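Selenium-binding protein (Sulfolobus tokodaii, PDB 2ECE) is of unknown function but folds as a beta propeller and may bind selenium. Local coordinates at residues D43-V48 with H62-P67; D71-F76 with L98-L103; F76-C81 with I93-L98; R107-D112 with P120-V125. One frame throughout, in Å; residues are numbered along the deposited sequence.

Interaction 1 (D43-V48 with H62-P67); sequences DFIAVV and HKVELP
Strands 44-48 and 62-65 show how one hairpin can serve two environments, with an apolar face turned into the fold and a polar fringe turned outward. The strands run antiparallel, 165° between their directions, and belong to a blade sheet of the beta propeller. Its straightest rung is Val64 N to Ile45 O at 2.8 Å, with the donor in the carbonyl plane. The return bond from Ile45 N to Val64 O is longer, 3.2 Å, and its donor stands above the carbonyl plane, where Val64 centres an inverse gamma turn. A further bond from Leu66 N to Asp43 O extends the pairing, and Leu66 lays its CG 3.3 Å from that same oxygen.

The enclosed side is the face carrying Ile45 and Val64, whose CB atoms sit 4.0 Å apart. Ile111 of the next blade packs on both residues, and Ile122 adds to the cover of Val64. On the other face Phe44 has CG in the crowded position between backbone N and carbonyl carbon (chi1 60°), and the extended Lys63 chain runs alongside its ring, pointing the same way, with CD 3.8 Å from Phe44 CE1. This side faces solvent: Lys63 is partly exposed and Glu65 is exposed, while Phe44 is buried against Cys32 and Ala442.

Asp43 turns its carboxylate away from the hairpin, toward Tyr34 N on OD1 and Leu73 N and Thr35 OG1 on OD2. Polar bonds thus tie the hairpin end, and apolar packing holds its inner face. Several donors on one buried carboxylate would be expected to stabilise its ionised form.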
# COMPACT_ATOMS: atom_id res chain seq x y z
N ASP A 43 -15.05 -11.29 0.89
CA ASP A 43 -14.43 -10.00 1.17
C ASP A 43 -15.27 -9.01 0.35
O ASP A 43 -16.14 -9.43 -0.41
CB ASP A 43 -12.97 -10.01 0.72
CG ASP A 43 -12.12 -10.99 1.51
OD1 ASP A 43 -12.62 -11.51 2.54
OD2 ASP A 43 -10.95 -11.23 1.13
N PHE A 44 -15.02 -7.72 0.50
CA PHE A 44 -15.80 -6.72 -0.22
C PHE A 44 -15.13 -5.36 -0.26
O PHE A 44 -14.19 -5.09 0.49
CB PHE A 44 -17.17 -6.56 0.46
CG PHE A 44 -17.09 -6.11 1.90
CD1 PHE A 44 -17.22 -4.76 2.24
CD2 PHE A 44 -16.88 -7.04 2.92
CE1 PHE A 44 -17.15 -4.34 3.57
CE2 PHE A 44 -16.80 -6.64 4.25
CZ PHE A 44 -16.94 -5.28 4.59
N ILE A 45 -15.62 -4.51 -1.15
CA ILE A 45 -15.11 -3.15 -1.27
C ILE A 45 -16.18 -2.29 -0.61
O ILE A 45 -17.35 -2.34 -0.99
CB ILE A 45 -14.97 -2.70 -2.74
CG1 ILE A 45 -13.75 -3.37 -3.38
CG2 ILE A 45 -14.85 -1.17 -2.81
CD1 ILE A 45 -12.42 -2.85 -2.87
N ALA A 46 -15.78 -1.51 0.39
CA ALA A 46 -16.74 -0.66 1.07
C ALA A 46 -16.66 0.74 0.50
O ALA A 46 -15.58 1.24 0.19
CB ALA A 46 -16.44 -0.63 2.56
N VAL A 47 -17.83 1.37 0.34
CA VAL A 47 -17.89 2.73 -0.17
C VAL A 47 -18.21 3.62 1.03
O VAL A 47 -19.31 3.55 1.58
CB VAL A 47 -18.99 2.89 -1.23
CG1 VAL A 47 -18.99 4.32 -1.76
CG2 VAL A 47 -18.76 1.90 -2.37
N VAL A 48 -17.25 4.45 1.42
CA VAL A 48 -17.42 5.35 2.56
C VAL A 48 -17.59 6.80 2.13
O VAL A 48 -16.79 7.33 1.35
CB VAL A 48 -16.20 5.25 3.51
CG1 VAL A 48 -16.37 6.23 4.66
CG2 VAL A 48 -16.08 3.83 4.05
N HIS A 62 -22.43 1.75 0.85
CA HIS A 62 -22.59 0.61 -0.05
C HIS A 62 -21.42 -0.36 0.12
O HIS A 62 -20.31 0.04 0.47
CB HIS A 62 -22.66 1.07 -1.51
CG HIS A 62 -22.98 -0.02 -2.48
ND1 HIS A 62 -24.22 -0.63 -2.54
CD2 HIS A 62 -22.23 -0.63 -3.43
CE1 HIS A 62 -24.22 -1.56 -3.47
NE2 HIS A 62 -23.02 -1.58 -4.03
N LYS A 63 -21.69 -1.63 -0.14
CA LYS A 63 -20.69 -2.67 -0.06
C LYS A 63 -20.74 -3.48 -1.34
O LYS A 63 -21.79 -4.01 -1.71
CB LYS A 63 -20.94 -3.59 1.14
CG LYS A 63 -20.71 -2.95 2.51
CD LYS A 63 -20.90 -3.97 3.63
CE LYS A 63 -20.58 -3.39 4.99
NZ LYS A 63 -20.63 -4.42 6.06
N VAL A 64 -19.62 -3.55 -2.04
CA VAL A 64 -19.56 -4.33 -3.26
C VAL A 64 -19.12 -5.71 -2.80
O VAL A 64 -17.93 -6.01 -2.73
CB VAL A 64 -18.53 -3.76 -4.25
CG1 VAL A 64 -18.57 -4.54 -5.55
CG2 VAL A 64 -18.81 -2.28 -4.50
N GLU A 65 -20.10 -6.53 -2.44
CA GLU A 65 -19.83 -7.88 -1.97
C GLU A 65 -19.36 -8.79 -3.11
O GLU A 65 -19.99 -8.85 -4.17
CB GLU A 65 -21.07 -8.42 -1.25
CG GLU A 65 -21.26 -7.75 0.12
CD GLU A 65 -22.63 -7.94 0.75
OE1 GLU A 65 -23.46 -8.70 0.19
OE2 GLU A 65 -22.88 -7.32 1.81
N LEU A 66 -18.24 -9.47 -2.89
CA LEU A 66 -17.66 -10.36 -3.90
C LEU A 66 -18.34 -11.72 -3.99
O LEU A 66 -18.89 -12.21 -3.00
CB LEU A 66 -16.16 -10.53 -3.63
CG LEU A 66 -15.42 -9.18 -3.59
CD1 LEU A 66 -13.95 -9.40 -3.28
CD2 LEU A 66 -15.59 -8.47 -4.94
N PRO A 67 -18.30 -12.36 -5.17
CA PRO A 67 -18.92 -13.67 -5.40
C PRO A 67 -18.20 -14.88 -4.82
O PRO A 67 -18.75 -15.98 -4.82
CB PRO A 67 -19.01 -13.74 -6.92
CG PRO A 67 -17.78 -13.00 -7.35
CD PRO A 67 -17.81 -11.79 -6.44

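Interaction 2 (D71-F76 with L98-L103); sequences DELHHF and LIVPGL
The irregular segment 71-76 runs beside the end of strand 98-101, and one direct backbone hydrogen bond, Leu103 N to Glu72 O at 2.9 Å, joins the two, its donor above the carbonyl plane. Further along, a water takes over: it accepts from His74 N and donates to His75 O and Pro101 O, each 2.8 Å from the water oxygen, and so satisfies three backbone atoms at once.

Leu103, with CG anti to its backbone N (chi1 -180°), lays CD2 over one face of the His74 imidazole, nearest ND1 at 3.3 Å, in a CH-pi contact; His445 also stacks with this ring. Phe76 sits with CG in the crowded position (chi1 67°), which puts its ring alongside Leu98 and Val100. Leu98 CD2 meets the ring edge in plane, 3.8 Å from CE2, whereas Val100 CG2 packs on CB at 3.9 Å. The other methyl of Val100, CG1, crosses Leu73 CD2 at 3.5 Å.

His75 NE2 bonds Glu255. Buried, with its centre about 11 Å from the centre of the chain, the contact lies where outer strand 60-65 leads on to 77-78, the innermost strand of the next beta-propeller blade.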
# COMPACT_ATOMS: atom_id res chain seq x y z
N ASP A 71 -10.70 -14.33 -0.83
CA ASP A 71 -9.87 -13.71 -1.88
C ASP A 71 -8.66 -13.07 -1.21
O ASP A 71 -7.56 -13.08 -1.76
CB ASP A 71 -10.64 -12.59 -2.60
CG ASP A 71 -11.56 -13.10 -3.71
OD1 ASP A 71 -11.07 -13.75 -4.66
OD2 ASP A 71 -12.77 -12.82 -3.64
N GLU A 72 -8.90 -12.55 -0.01
CA GLU A 72 -7.95 -11.80 0.82
C GLU A 72 -7.67 -10.51 0.08
O GLU A 72 -6.63 -10.36 -0.58
CB GLU A 72 -6.64 -12.56 1.10
CG GLU A 72 -5.55 -11.72 1.85
CD GLU A 72 -5.33 -12.10 3.33
OE1 GLU A 72 -5.33 -13.30 3.66
OE2 GLU A 72 -5.13 -11.18 4.17
N LEU A 73 -8.62 -9.58 0.14
CA LEU A 73 -8.45 -8.28 -0.50
C LEU A 73 -7.33 -7.61 0.26
O LEU A 73 -7.10 -7.91 1.44
CB LEU A 73 -9.72 -7.44 -0.42
CG LEU A 73 -10.90 -7.88 -1.30
CD1 LEU A 73 -11.84 -6.71 -1.52
CD2 LEU A 73 -10.38 -8.38 -2.64
N HIS A 74 -6.55 -6.80 -0.45
CA HIS A 74 -5.44 -6.11 0.20
C HIS A 74 -5.21 -4.72 -0.43
O HIS A 74 -5.79 -3.72 -0.02
CB HIS A 74 -4.27 -7.02 -0.03
CG HIS A 74 -3.05 -6.74 0.78
ND1 HIS A 74 -2.85 -7.30 2.02
CD2 HIS A 74 -1.91 -6.08 0.47
CE1 HIS A 74 -1.63 -6.99 2.45
NE2 HIS A 74 -1.04 -6.25 1.52
N HIS A 75 -4.59 -4.76 -1.60
CA HIS A 75 -4.25 -3.53 -2.33
C HIS A 75 -5.06 -3.55 -3.62
O HIS A 75 -5.41 -4.62 -4.12
CB HIS A 75 -2.74 -3.49 -2.69
CG HIS A 75 -1.86 -2.96 -1.60
ND1 HIS A 75 -2.24 -2.92 -0.27
CD2 HIS A 75 -0.59 -2.46 -1.64
CE1 HIS A 75 -1.25 -2.42 0.46
NE2 HIS A 75 -0.24 -2.14 -0.35
N PHE A 76 -5.39 -2.37 -4.13
CA PHE A 76 -6.13 -2.26 -5.39
C PHE A 76 -5.87 -0.90 -6.02
O PHE A 76 -5.30 -0.01 -5.39
CB PHE A 76 -7.64 -2.51 -5.21
CG PHE A 76 -8.36 -1.46 -4.40
CD1 PHE A 76 -8.22 -1.42 -3.02
CD2 PHE A 76 -9.20 -0.54 -5.02
CE1 PHE A 76 -8.91 -0.46 -2.26
CE2 PHE A 76 -9.90 0.42 -4.27
CZ PHE A 76 -9.75 0.46 -2.89
N LEU A 98 -12.17 0.09 -10.76
CA LEU A 98 -11.28 -0.28 -9.67
C LEU A 98 -10.82 -1.68 -10.07
O LEU A 98 -11.65 -2.53 -10.45
CB LEU A 98 -12.04 -0.36 -8.33
CG LEU A 98 -12.56 0.95 -7.73
CD1 LEU A 98 -13.30 0.65 -6.43
CD2 LEU A 98 -11.40 1.91 -7.48
N ILE A 99 -9.51 -1.90 -10.03
CA ILE A 99 -8.90 -3.19 -10.37
C ILE A 99 -8.58 -3.78 -9.00
O ILE A 99 -7.65 -3.33 -8.33
CB ILE A 99 -7.60 -2.96 -11.18
CG1 ILE A 99 -7.88 -2.04 -12.37
CG2 ILE A 99 -7.04 -4.28 -11.68
CD1 ILE A 99 -8.90 -2.60 -13.35
N VAL A 100 -9.36 -4.79 -8.60
CA VAL A 100 -9.23 -5.41 -7.28
C VAL A 100 -8.80 -6.87 -7.31
O VAL A 100 -9.59 -7.76 -7.62
CB VAL A 100 -10.58 -5.32 -6.53
CG1 VAL A 100 -10.43 -5.85 -5.10
CG2 VAL A 100 -11.06 -3.87 -6.53
N PRO A 101 -7.53 -7.15 -6.94
CA PRO A 101 -7.03 -8.52 -6.94
C PRO A 101 -7.11 -9.22 -5.59
O PRO A 101 -7.19 -8.58 -4.54
CB PRO A 101 -5.59 -8.33 -7.39
CG PRO A 101 -5.20 -7.10 -6.60
CD PRO A 101 -6.42 -6.19 -6.79
N GLY A 102 -7.09 -10.55 -5.63
CA GLY A 102 -7.11 -11.31 -4.39
C GLY A 102 -5.68 -11.69 -4.07
O GLY A 102 -5.01 -12.37 -4.86
N LEU A 103 -5.17 -11.23 -2.92
CA LEU A 103 -3.80 -11.54 -2.54
C LEU A 103 -3.63 -13.05 -2.27
O LEU A 103 -2.52 -13.57 -2.36
CB LEU A 103 -3.39 -10.73 -1.30
CG LEU A 103 -1.97 -10.92 -0.76
CD1 LEU A 103 -0.93 -10.67 -1.84
CD2 LEU A 103 -1.76 -9.97 0.41
O HOH W 1 -7.38 -6.26 -3.04

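Interaction 3 (F76-C81 with I93-L98); sequences FGWNAC and IERRFL
Asn79 and Arg95 are set by different first torsions: Asn79 CG lies in the crowded position between backbone N and carbonyl carbon (chi1 66°), while Arg95 CG is anti to its backbone N (chi1 -171°) and the chain then bends at chi3. The two segments run roughly antiparallel where the innermost strand of a propeller blade, 77-78, pairs with 97-98, Trp78 facing Leu98 as a non-hydrogen-bonded pair.

Asn79 N still bonds Phe97 O, and the Asn79 side-chain amide adds to this backbone pairing. Its OD1 accepts from Arg96 N at 2.9 Å, on a lone pair, and from Phe97 N, which stands above the carbonyl plane. ND2 donates to Glu94 O, also at 2.9 Å and nearly along that C=O axis. With both ends engaged, the amide's orientation is fixed; its CG lies at the edge of the Phe97 ring, the planes roughly perpendicular.

Trp78 is sandwiched. Leu98 CD2 sits over one face of its six-membered ring, and Arg95 CG over the opposite face, 3.5 Å from CD2 of the indole. The Arg95 guanidinium stands nearly upright on the indole, 83° between planes, in a cation-pi contact with the five-membered ring; its charge is also paired with Asp457. Nearby, Cys81 joins Cys145 in a disulfide, linking this end of the blade to strand 140-145. Ala80 O is buried without a hydrogen-bonding partner, with Arg95 CG 3.4 Å from it.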
# COMPACT_ATOMS: atom_id res chain seq x y z
N PHE A 76 -5.39 -2.37 -4.13
CA PHE A 76 -6.13 -2.26 -5.39
C PHE A 76 -5.87 -0.90 -6.02
O PHE A 76 -5.30 -0.01 -5.39
CB PHE A 76 -7.64 -2.51 -5.21
CG PHE A 76 -8.36 -1.46 -4.40
CD1 PHE A 76 -8.22 -1.42 -3.02
CD2 PHE A 76 -9.20 -0.54 -5.02
CE1 PHE A 76 -8.91 -0.46 -2.26
CE2 PHE A 76 -9.90 0.42 -4.27
CZ PHE A 76 -9.75 0.46 -2.89
N GLY A 77 -6.28 -0.73 -7.27
CA GLY A 77 -6.05 0.55 -7.93
C GLY A 77 -6.99 0.81 -9.08
O GLY A 77 -7.90 0.02 -9.34
N TRP A 78 -6.78 1.93 -9.77
CA TRP A 78 -7.62 2.31 -10.90
C TRP A 78 -7.09 1.76 -12.22
O TRP A 78 -5.90 1.49 -12.35
CB TRP A 78 -7.69 3.83 -11.02
CG TRP A 78 -8.29 4.50 -9.83
CD1 TRP A 78 -7.63 5.07 -8.79
CD2 TRP A 78 -9.68 4.72 -9.60
NE1 TRP A 78 -8.52 5.64 -7.92
CE2 TRP A 78 -9.79 5.44 -8.39
CE3 TRP A 78 -10.85 4.37 -10.29
CZ2 TRP A 78 -11.03 5.83 -7.86
CZ3 TRP A 78 -12.08 4.77 -9.76
CH2 TRP A 78 -12.16 5.49 -8.56
N ASN A 79 -7.99 1.64 -13.20
CA ASN A 79 -7.61 1.15 -14.52
C ASN A 79 -6.75 2.21 -15.22
O ASN A 79 -5.84 1.89 -15.97
CB ASN A 79 -8.86 0.88 -15.37
CG ASN A 79 -9.64 2.15 -15.68
OD1 ASN A 79 -10.14 2.82 -14.78
ND2 ASN A 79 -9.75 2.48 -16.97
N ALA A 80 -7.05 3.48 -14.96
CA ALA A 80 -6.31 4.58 -15.57
C ALA A 80 -6.22 5.77 -14.64
O ALA A 80 -7.09 5.97 -13.78
CB ALA A 80 -6.97 5.00 -16.89
N CYS A 81 -5.17 6.56 -14.80
CA CYS A 81 -4.99 7.72 -13.95
C CYS A 81 -4.18 8.82 -14.63
O CYS A 81 -4.06 8.83 -15.85
CB CYS A 81 -4.36 7.29 -12.63
SG CYS A 81 -2.80 6.36 -12.71
N ILE A 93 -8.96 6.33 -22.47
CA ILE A 93 -9.09 5.57 -21.24
C ILE A 93 -9.48 6.61 -20.20
O ILE A 93 -9.08 7.77 -20.29
CB ILE A 93 -7.78 4.86 -20.82
CG1 ILE A 93 -6.61 5.85 -20.76
CG2 ILE A 93 -7.49 3.72 -21.78
CD1 ILE A 93 -5.31 5.21 -20.28
N GLU A 94 -10.29 6.21 -19.22
CA GLU A 94 -10.74 7.13 -18.19
C GLU A 94 -10.63 6.46 -16.82
O GLU A 94 -10.63 5.24 -16.73
CB GLU A 94 -12.19 7.55 -18.47
CG GLU A 94 -13.18 6.39 -18.52
CD GLU A 94 -14.59 6.82 -18.92
OE1 GLU A 94 -14.93 8.01 -18.73
OE2 GLU A 94 -15.36 5.97 -19.40
N ARG A 95 -10.51 7.26 -15.76
CA ARG A 95 -10.43 6.71 -14.41
C ARG A 95 -11.85 6.23 -14.13
O ARG A 95 -12.69 7.00 -13.65
CB ARG A 95 -10.04 7.78 -13.40
CG ARG A 95 -9.74 7.24 -12.01
CD ARG A 95 -9.76 8.35 -10.98
NE ARG A 95 -8.76 9.39 -11.22
CZ ARG A 95 -7.48 9.32 -10.86
NH1 ARG A 95 -7.01 8.23 -10.25
NH2 ARG A 95 -6.66 10.34 -11.10
N ARG A 96 -12.11 4.96 -14.41
CA ARG A 96 -13.44 4.43 -14.25
C ARG A 96 -13.57 3.14 -13.45
O ARG A 96 -14.51 2.98 -12.67
CB ARG A 96 -14.05 4.22 -15.64
CG ARG A 96 -15.39 3.54 -15.63
CD ARG A 96 -16.03 3.60 -17.00
NE ARG A 96 -17.37 3.03 -16.94
CZ ARG A 96 -18.23 3.04 -17.95
NH1 ARG A 96 -17.90 3.58 -19.11
NH2 ARG A 96 -19.44 2.50 -17.79
N PHE A 97 -12.62 2.23 -13.62
CA PHE A 97 -12.69 0.95 -12.94
C PHE A 97 -11.69 0.71 -11.83
O PHE A 97 -10.52 1.07 -11.94
CB PHE A 97 -12.54 -0.18 -13.95
CG PHE A 97 -13.42 -0.04 -15.16
CD1 PHE A 97 -12.99 0.67 -16.28
CD2 PHE A 97 -14.69 -0.62 -15.18
CE1 PHE A 97 -13.81 0.79 -17.40
CE2 PHE A 97 -15.51 -0.50 -16.29
CZ PHE A 97 -15.07 0.20 -17.41
N LEU A 98 -12.17 0.09 -10.76
CA LEU A 98 -11.28 -0.28 -9.67
C LEU A 98 -10.82 -1.68 -10.07
O LEU A 98 -11.65 -2.53 -10.45
CB LEU A 98 -12.04 -0.36 -8.33
CG LEU A 98 -12.56 0.95 -7.73
CD1 LEU A 98 -13.30 0.65 -6.43
CD2 LEU A 98 -11.40 1.91 -7.48

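Interaction 4 (R107-D112 with P120-V125); sequences RIYIID and PKIIKV
Ile110 O is the focal atom of this hairpin, because two successive residues of strand 121-125 turn toward it. Ile123 N donates at 2.9 Å, nearly along the C=O axis, and Lys124 N adds a weak bond at 3.5 Å. Ile110 N in turn donates to Lys124 O. Past this point the register has slipped by one residue, and Asp112 exchanges a pair of bonds with Lys121, of which Asp112 N to Lys121 O is 2.9 Å long.

Side chains pack around this kink on both faces. Ile123, its CG1 held in the crowded position (chi1 51°), swings CD1 back across Ile110 to lie 3.7 Å from CG2. On the other face Ile111 CG2 meets Pro120 CB at 3.5 Å and CG1 crosses Ile122 CG1. Val125 straddles two neighbours, with CG2 3.8 Å from Tyr109 CD2 and CG1 against the aliphatic part of Arg107.

A second shell fixes the polar ends. Tyr109 OH is hydrogen-bonded to Asp71, which is also salt-bridged to Arg107; Arg107 meets Glu127 too, while Asp112 OD1 is bridged to Arg96; the paired charges probably keep Asp71 and Asp112 ionised. Lys124 stretches outward to Ser173 O and Glu175.

The extra residue opposite Ile110 makes this a classic beta bulge, and the strands cross at 132°, in the two outer strands of a four-stranded antiparallel propeller blade.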
# COMPACT_ATOMS: atom_id res chain seq x y z
N ARG A 107 -7.38 -13.90 -8.06
CA ARG A 107 -8.51 -13.50 -8.88
C ARG A 107 -8.45 -11.98 -9.06
O ARG A 107 -7.90 -11.28 -8.21
CB ARG A 107 -9.82 -13.91 -8.20
CG ARG A 107 -11.10 -13.43 -8.88
CD ARG A 107 -12.35 -14.05 -8.24
NE ARG A 107 -12.37 -15.51 -8.37
CZ ARG A 107 -12.15 -16.36 -7.37
NH1 ARG A 107 -11.88 -15.92 -6.15
NH2 ARG A 107 -12.22 -17.67 -7.59
N ILE A 108 -9.00 -11.47 -10.16
CA ILE A 108 -9.02 -10.02 -10.39
C ILE A 108 -10.44 -9.57 -10.71
O ILE A 108 -11.07 -10.09 -11.63
CB ILE A 108 -8.13 -9.58 -11.57
CG1 ILE A 108 -6.68 -10.01 -11.34
CG2 ILE A 108 -8.17 -8.04 -11.71
CD1 ILE A 108 -5.77 -9.72 -12.53
N TYR A 109 -10.94 -8.61 -9.94
CA TYR A 109 -12.27 -8.08 -10.20
C TYR A 109 -12.10 -6.73 -10.88
O TYR A 109 -11.17 -5.97 -10.56
CB TYR A 109 -13.05 -7.88 -8.90
CG TYR A 109 -13.25 -9.14 -8.09
CD1 TYR A 109 -12.39 -9.49 -7.05
CD2 TYR A 109 -14.33 -9.98 -8.35
CE1 TYR A 109 -12.60 -10.63 -6.29
CE2 TYR A 109 -14.56 -11.13 -7.60
CZ TYR A 109 -13.69 -11.45 -6.56
OH TYR A 109 -13.92 -12.58 -5.81
N ILE A 110 -12.99 -6.44 -11.83
CA ILE A 110 -12.98 -5.16 -12.53
C ILE A 110 -14.30 -4.55 -12.07
O ILE A 110 -15.38 -5.04 -12.43
CB ILE A 110 -13.01 -5.34 -14.06
CG1 ILE A 110 -11.89 -6.30 -14.50
CG2 ILE A 110 -12.84 -3.99 -14.74
CD1 ILE A 110 -10.49 -5.84 -14.14
N ILE A 111 -14.21 -3.49 -11.26
CA ILE A 111 -15.40 -2.85 -10.71
C ILE A 111 -15.63 -1.45 -11.27
O ILE A 111 -14.82 -0.54 -11.08
CB ILE A 111 -15.29 -2.81 -9.16
CG1 ILE A 111 -15.09 -4.24 -8.64
CG2 ILE A 111 -16.54 -2.20 -8.54
CD1 ILE A 111 -14.82 -4.34 -7.16
N ASP A 112 -16.75 -1.29 -11.96
CA ASP A 112 -17.14 -0.04 -12.61
C ASP A 112 -17.72 0.96 -11.61
O ASP A 112 -18.66 0.64 -10.87
CB ASP A 112 -18.18 -0.35 -13.69
CG ASP A 112 -18.36 0.79 -14.68
OD1 ASP A 112 -17.83 1.90 -14.44
OD2 ASP A 112 -19.04 0.58 -15.71
N PRO A 120 -20.73 1.20 -7.01
CA PRO A 120 -19.92 0.54 -8.04
C PRO A 120 -20.45 -0.87 -8.25
O PRO A 120 -21.05 -1.45 -7.35
CB PRO A 120 -18.51 0.53 -7.43
CG PRO A 120 -18.56 1.62 -6.37
CD PRO A 120 -19.93 1.44 -5.79
N LYS A 121 -20.23 -1.43 -9.44
CA LYS A 121 -20.69 -2.78 -9.75
C LYS A 121 -19.59 -3.60 -10.42
O LYS A 121 -18.85 -3.09 -11.25
CB LYS A 121 -21.91 -2.73 -10.67
CG LYS A 121 -23.20 -2.24 -10.02
CD LYS A 121 -24.32 -2.15 -11.04
CE LYS A 121 -25.66 -1.75 -10.41
NZ LYS A 121 -26.23 -2.81 -9.54
N ILE A 122 -19.48 -4.87 -10.04
CA ILE A 122 -18.49 -5.76 -10.64
C ILE A 122 -18.98 -6.03 -12.06
O ILE A 122 -20.09 -6.52 -12.24
CB ILE A 122 -18.42 -7.11 -9.91
CG1 ILE A 122 -18.03 -6.90 -8.44
CG2 ILE A 122 -17.42 -8.03 -10.61
CD1 ILE A 122 -18.13 -8.18 -7.61
N ILE A 123 -18.17 -5.71 -13.06
CA ILE A 123 -18.57 -5.95 -14.43
C ILE A 123 -17.75 -7.01 -15.15
O ILE A 123 -18.09 -7.41 -16.26
CB ILE A 123 -18.56 -4.63 -15.26
CG1 ILE A 123 -17.22 -3.90 -15.09
CG2 ILE A 123 -19.73 -3.75 -14.83
CD1 ILE A 123 -16.23 -4.20 -16.19
N LYS A 124 -16.68 -7.48 -14.51
CA LYS A 124 -15.83 -8.51 -15.11
C LYS A 124 -14.94 -9.17 -14.06
O LYS A 124 -14.44 -8.52 -13.14
CB LYS A 124 -14.96 -7.92 -16.22
CG LYS A 124 -14.07 -8.95 -16.92
CD LYS A 124 -13.47 -8.40 -18.22
CE LYS A 124 -12.82 -9.50 -19.05
NZ LYS A 124 -12.56 -9.07 -20.45
N VAL A 125 -14.76 -10.48 -14.20
CA VAL A 125 -13.91 -11.23 -13.29
C VAL A 125 -12.89 -12.02 -14.09
O VAL A 125 -13.24 -12.70 -15.05
CB VAL A 125 -14.72 -12.23 -12.44
CG1 VAL A 125 -13.78 -13.04 -11.56
CG2 VAL A 125 -15.74 -11.49 -11.58

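Overall arrangement
The four contacts follow one stretch of a beta propeller through two successive blades. Interaction 1 joins the outer strands of the first sheet, which strand 443-449 from the chain's far end completes. Interactions 3 and 4 lie in the next sheet, ordered 77-78, 97-101, 108-112, 121-126, and interaction 2 packs the incoming loop 71-76 on its strand 97-101; interaction 3 is nested within the loop closed by interaction 2, and interaction 4 follows both. Four pairs of centres lie about 11 Å apart, but 1 and 3 lie about 17 Å apart. Leu66 and Pro67 against Tyr109, with Val47 against Pro120, press the blades together, so hairpin pairing and interblade packing form one continuous structure.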